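Local coordinates for 2,3,4,5-tetrahydropyridine-2,6-dicarboxylate N-succinyltransferase (PDB 2RIJ), which probably catalyses the succinyl-CoA-dependent N-succinylation of cyclic tetrahydrodipicolinate to the acyclic N-succinyl-L-2-amino-6-oxopimelate, a step of lysine biosynthesis, at residues D203-L209 with E222-M228. Numbering follows the deposited sequence.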
ATOM      1  N   ASP A 203      23.200  20.389  37.087  1.00 22.53           N
ATOM      2  CA  ASP A 203      21.979  20.970  36.581  1.00 23.20           C
ATOM      3  C   ASP A 203      21.549  22.129  37.468  1.00 21.52           C
ATOM      4  O   ASP A 203      22.103  22.393  38.568  1.00 19.23           O
ATOM      5  CB  ASP A 203      20.844  19.921  36.550  1.00 23.17           C
ATOM      6  CG  ASP A 203      19.598  20.384  35.770  1.00 25.84           C
ATOM      7  OD1 ASP A 203      19.693  21.294  34.920  1.00 23.29           O
ATOM      8  OD2 ASP A 203      18.494  19.852  36.051  1.00 22.48           O
ATOM      9  N   LYS A 204      20.549  22.820  36.985  1.00 20.22           N
ATOM     10  CA  LYS A 204      19.908  23.932  37.697  1.00 23.45           C
ATOM     11  C   LYS A 204      18.790  23.521  38.664  1.00 24.09           C
ATOM     12  O   LYS A 204      18.414  24.316  39.523  1.00 26.06           O
ATOM     13  CB  LYS A 204      19.337  24.957  36.679  1.00 24.07           C
ATOM     14  CG  LYS A 204      20.414  25.758  35.942  1.00 25.71           C
ATOM     15  CD  LYS A 204      19.829  26.628  34.860  1.00 27.69           C
ATOM     16  CE  LYS A 204      20.857  27.666  34.359  1.00 32.28           C
ATOM     17  NZ  LYS A 204      20.275  28.664  33.476  1.00 47.19           N
ATOM     18  N   PHE A 205      18.236  22.328  38.486  1.00 23.12           N
ATOM     19  CA  PHE A 205      17.127  21.831  39.301  1.00 20.67           C
ATOM     20  C   PHE A 205      17.582  20.615  40.119  1.00 22.48           C
ATOM     21  O   PHE A 205      18.322  19.771  39.598  1.00 22.20           O
ATOM     22  CB  PHE A 205      15.967  21.345  38.431  1.00 22.47           C
ATOM     23  CG  PHE A 205      15.153  22.432  37.794  1.00 26.49           C
ATOM     24  CD1 PHE A 205      15.682  23.171  36.744  1.00 31.90           C
ATOM     25  CD2 PHE A 205      13.857  22.676  38.194  1.00 36.60           C
ATOM     26  CE1 PHE A 205      14.940  24.204  36.135  1.00 36.07           C
ATOM     27  CE2 PHE A 205      13.105  23.708  37.583  1.00 34.61           C
ATOM     28  CZ  PHE A 205      13.682  24.485  36.580  1.00 35.08           C
ATOM     29  N   PRO A 206      17.036  20.460  41.344  1.00 23.59           N
ATOM     30  CA  PRO A 206      17.192  19.241  42.145  1.00 22.29           C
ATOM     31  C   PRO A 206      16.126  18.196  41.805  1.00 20.37           C
ATOM     32  O   PRO A 206      15.264  18.417  40.930  1.00 20.77           O
ATOM     33  CB  PRO A 206      17.012  19.772  43.566  1.00 23.36           C
ATOM     34  CG  PRO A 206      16.018  20.817  43.403  1.00 21.50           C
ATOM     35  CD  PRO A 206      16.209  21.448  42.070  1.00 20.90           C
ATOM     36  N   ARG A 207      16.242  17.041  42.436  1.00 22.19           N
ATOM     37  CA  ARG A 207      15.319  15.975  42.248  1.00 21.11           C
ATOM     38  C   ARG A 207      14.193  16.095  43.284  1.00 22.18           C
ATOM     39  O   ARG A 207      14.387  16.580  44.403  1.00 20.87           O
ATOM     40  CB  ARG A 207      16.040  14.640  42.337  1.00 19.96           C
ATOM     41  CG  ARG A 207      17.013  14.472  41.133  1.00 22.70           C
ATOM     42  CD  ARG A 207      18.108  13.595  41.358  1.00 31.52           C
ATOM     43  NE  ARG A 207      18.931  13.451  40.162  1.00 21.01           N
ATOM     44  CZ  ARG A 207      19.879  12.558  40.074  1.00 25.79           C
ATOM     45  NH1 ARG A 207      20.116  11.777  41.092  1.00 28.15           N
ATOM     46  NH2 ARG A 207      20.564  12.431  38.976  1.00 20.61           N
ATOM     47  N   PHE A 208      13.048  15.582  42.895  1.00 20.39           N
ATOM     48  CA  PHE A 208      11.834  15.474  43.747  1.00 20.44           C
ATOM     49  C   PHE A 208      12.093  14.843  45.102  1.00 19.56           C
ATOM     50  O   PHE A 208      11.682  15.400  46.108  1.00 19.15           O
ATOM     51  CB  PHE A 208      10.791  14.686  42.920  1.00 19.01           C
ATOM     52  CG  PHE A 208       9.469  14.430  43.554  1.00 18.79           C
ATOM     53  CD1 PHE A 208       9.291  13.316  44.369  1.00 18.33           C
ATOM     54  CD2 PHE A 208       8.334  15.192  43.190  1.00 17.42           C
ATOM     55  CE1 PHE A 208       8.035  12.986  44.873  1.00 21.51           C
ATOM     56  CE2 PHE A 208       7.087  14.869  43.686  1.00 17.12           C
ATOM     57  CZ  PHE A 208       6.944  13.768  44.567  1.00 19.27           C
ATOM     58  N   LEU A 209      12.822  13.719  45.142  1.00 21.02           N
ATOM     59  CA  LEU A 209      13.008  13.008  46.390  1.00 22.64           C
ATOM     60  C   LEU A 209      13.990  13.708  47.345  1.00 21.36           C
ATOM     61  O   LEU A 209      14.091  13.338  48.494  1.00 21.54           O
ATOM     62  CB  LEU A 209      13.363  11.519  46.129  1.00 19.85           C
ATOM     63  CG  LEU A 209      12.199  10.648  45.644  1.00 19.73           C
ATOM     64  CD1 LEU A 209      12.791   9.259  45.232  1.00 17.50           C
ATOM     65  CD2 LEU A 209      11.074  10.503  46.703  1.00 19.37           C
ATOM     66  N   GLU A 222      13.604   5.247  40.993  1.00 21.25           N
ATOM     67  CA  GLU A 222      14.896   5.887  40.816  1.00 21.63           C
ATOM     68  C   GLU A 222      14.712   7.396  40.828  1.00 21.28           C
ATOM     69  O   GLU A 222      13.969   7.963  40.008  1.00 19.62           O
ATOM     70  CB  GLU A 222      15.594   5.438  39.520  1.00 21.56           C
ATOM     71  CG  GLU A 222      16.867   6.232  39.109  1.00 24.19           C
ATOM     72  CD  GLU A 222      17.809   6.626  40.286  1.00 38.61           C
ATOM     73  OE1 GLU A 222      17.991   5.779  41.210  1.00 39.74           O
ATOM     74  OE2 GLU A 222      18.365   7.786  40.312  1.00 43.44           O
ATOM     75  N   SER A 223      15.390   8.040  41.770  1.00 23.29           N
ATOM     76  CA  SER A 223      15.267   9.475  41.978  1.00 21.18           C
ATOM     77  C   SER A 223      15.584  10.328  40.751  1.00 22.60           C
ATOM     78  O   SER A 223      14.925  11.296  40.533  1.00 18.58           O
ATOM     79  CB  SER A 223      16.147   9.963  43.151  1.00 24.96           C
ATOM     80  OG  SER A 223      15.925  11.346  43.442  1.00 26.63           O
ATOM     81  N   SER A 224      16.594   9.995  39.947  1.00 19.06           N
ATOM     82  CA  SER A 224      16.953  10.814  38.786  1.00 20.81           C
ATOM     83  C   SER A 224      15.793  10.936  37.752  1.00 23.69           C
ATOM     84  O   SER A 224      15.811  11.788  36.868  1.00 20.57           O
ATOM     85  CB  SER A 224      18.205  10.230  38.118  1.00 22.31           C
ATOM     86  OG  SER A 224      17.917   8.983  37.577  1.00 23.83           O
ATOM     87  N   LYS A 225      14.767  10.091  37.878  1.00 19.64           N
ATOM     88  CA  LYS A 225      13.655  10.071  36.918  1.00 21.36           C
ATOM     89  C   LYS A 225      12.481  11.006  37.251  1.00 20.55           C
ATOM     90  O   LYS A 225      11.556  11.099  36.460  1.00 20.73           O
ATOM     91  CB  LYS A 225      13.108   8.664  36.762  1.00 20.65           C
ATOM     92  CG  LYS A 225      14.085   7.602  36.236  1.00 25.40           C
ATOM     93  CD  LYS A 225      15.054   8.179  35.183  1.00 27.26           C
ATOM     94  CE  LYS A 225      15.890   7.082  34.476  1.00 34.68           C
ATOM     95  NZ  LYS A 225      15.011   6.397  33.476  1.00 33.58           N
ATOM     96  N   VAL A 226      12.528  11.650  38.409  1.00 20.04           N
ATOM     97  CA  VAL A 226      11.507  12.634  38.816  1.00 20.09           C
ATOM     98  C   VAL A 226      12.170  13.924  39.250  1.00 19.57           C
ATOM     99  O   VAL A 226      12.788  14.016  40.324  1.00 21.57           O
ATOM    100  CB  VAL A 226      10.554  12.073  39.890  1.00 18.50           C
ATOM    101  CG1 VAL A 226       9.386  13.070  40.189  1.00 16.32           C
ATOM    102  CG2 VAL A 226       9.994  10.706  39.462  1.00 20.07           C
ATOM    103  N   ARG A 227      12.037  14.940  38.404  1.00 21.78           N
ATOM    104  CA  ARG A 227      12.557  16.248  38.723  1.00 21.38           C
ATOM    105  C   ARG A 227      11.699  16.961  39.773  1.00 20.64           C
ATOM    106  O   ARG A 227      10.473  16.763  39.861  1.00 23.15           O
ATOM    107  CB  ARG A 227      12.656  17.060  37.454  1.00 21.65           C
ATOM    108  CG  ARG A 227      13.843  18.005  37.380  1.00 23.22           C
ATOM    109  CD  ARG A 227      13.806  18.642  36.016  1.00 27.34           C
ATOM    110  NE  ARG A 227      15.045  19.322  35.659  1.00 22.43           N
ATOM    111  CZ  ARG A 227      15.219  20.000  34.547  1.00 28.72           C
ATOM    112  NH1 ARG A 227      14.235  20.089  33.697  1.00 25.06           N
ATOM    113  NH2 ARG A 227      16.372  20.586  34.268  1.00 24.39           N
HETATM  114  N   MSE A 228      12.351  17.777  40.600  1.00 20.79           N
HETATM  115  CA  MSE A 228      11.606  18.686  41.481  1.00 20.24           C
HETATM  116  C   MSE A 228      10.649  19.595  40.673  1.00 20.08           C
HETATM  117  O   MSE A 228      10.995  20.070  39.599  1.00 20.09           O
HETATM  118  CB  MSE A 228      12.590  19.486  42.352  1.00 23.02           C
HETATM  119  CG  MSE A 228      11.943  20.390  43.397  1.00 21.57           C
HETATM  120 SE   MSE A 228      10.717  19.406  44.540  0.75 26.79          SE
HETATM  121  CE  MSE A 228      10.258  20.939  45.703  1.00 20.96           C
TER
HETATM  122  O   HOH W   1      13.271  12.250  42.707  1.00 18.18           O
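Arg227 reaches back along residues 203-207 to Asp203, and each part of its long side chain meets something different. CB leaves the backbone pointing away from 203-209; chi1, at -144° away from a usual staggered value, turns the chain back, and its extended run from CG to NE gives the reach. Arg227 CG passes Pro206 O, and Arg227 NE lies 3.6 Å from Phe205 CB. Arg227 CZ is 4.4 Å from the centroid of the Phe205 ring, an off-centre cation-pi contact in which Phe205 CD1 lies over the guanidinium face. At the tip, Arg227 NH2 donates to the syn lone pair of Asp203 OD2 at 2.9 Å, a salt bridge of one bond at the guanidinium edge; Asp203 OD1 pairs with Arg219 of a neighbouring subunit. Arginine suits the place because one flat cation offers a face to an aromatic ring and an edge to a carboxylate; NH1 goes to Asn246. A single beta bridge joins Arg207 and Arg227: Met228 N donates to Pro206 O and Phe208 N to Val226 O, both at 3.0 Å. Residues 222-228 lie in the first turn of the left-handed parallel beta-helix, between strands 219-220 and 237-238, and the bridge ties the loop after strand 201-203 to it. Val226 CG1, one branch of the valine, packs 3.5 Å from Phe208 CB and also meets Phe208 CG; both side chains touch Ile220, a buried setting suited to apolar residues. Ser224 CB lies over one face of the Arg207 guanidinium, 3.3 Å from Arg207 NH2, while Ser224 OG and N both bond Glu222 OE2. Arg207 NH2 makes a salt bridge with Glu222 of a neighbouring subunit. Water 1 accepts from Leu209 N and donates to Ser223 O.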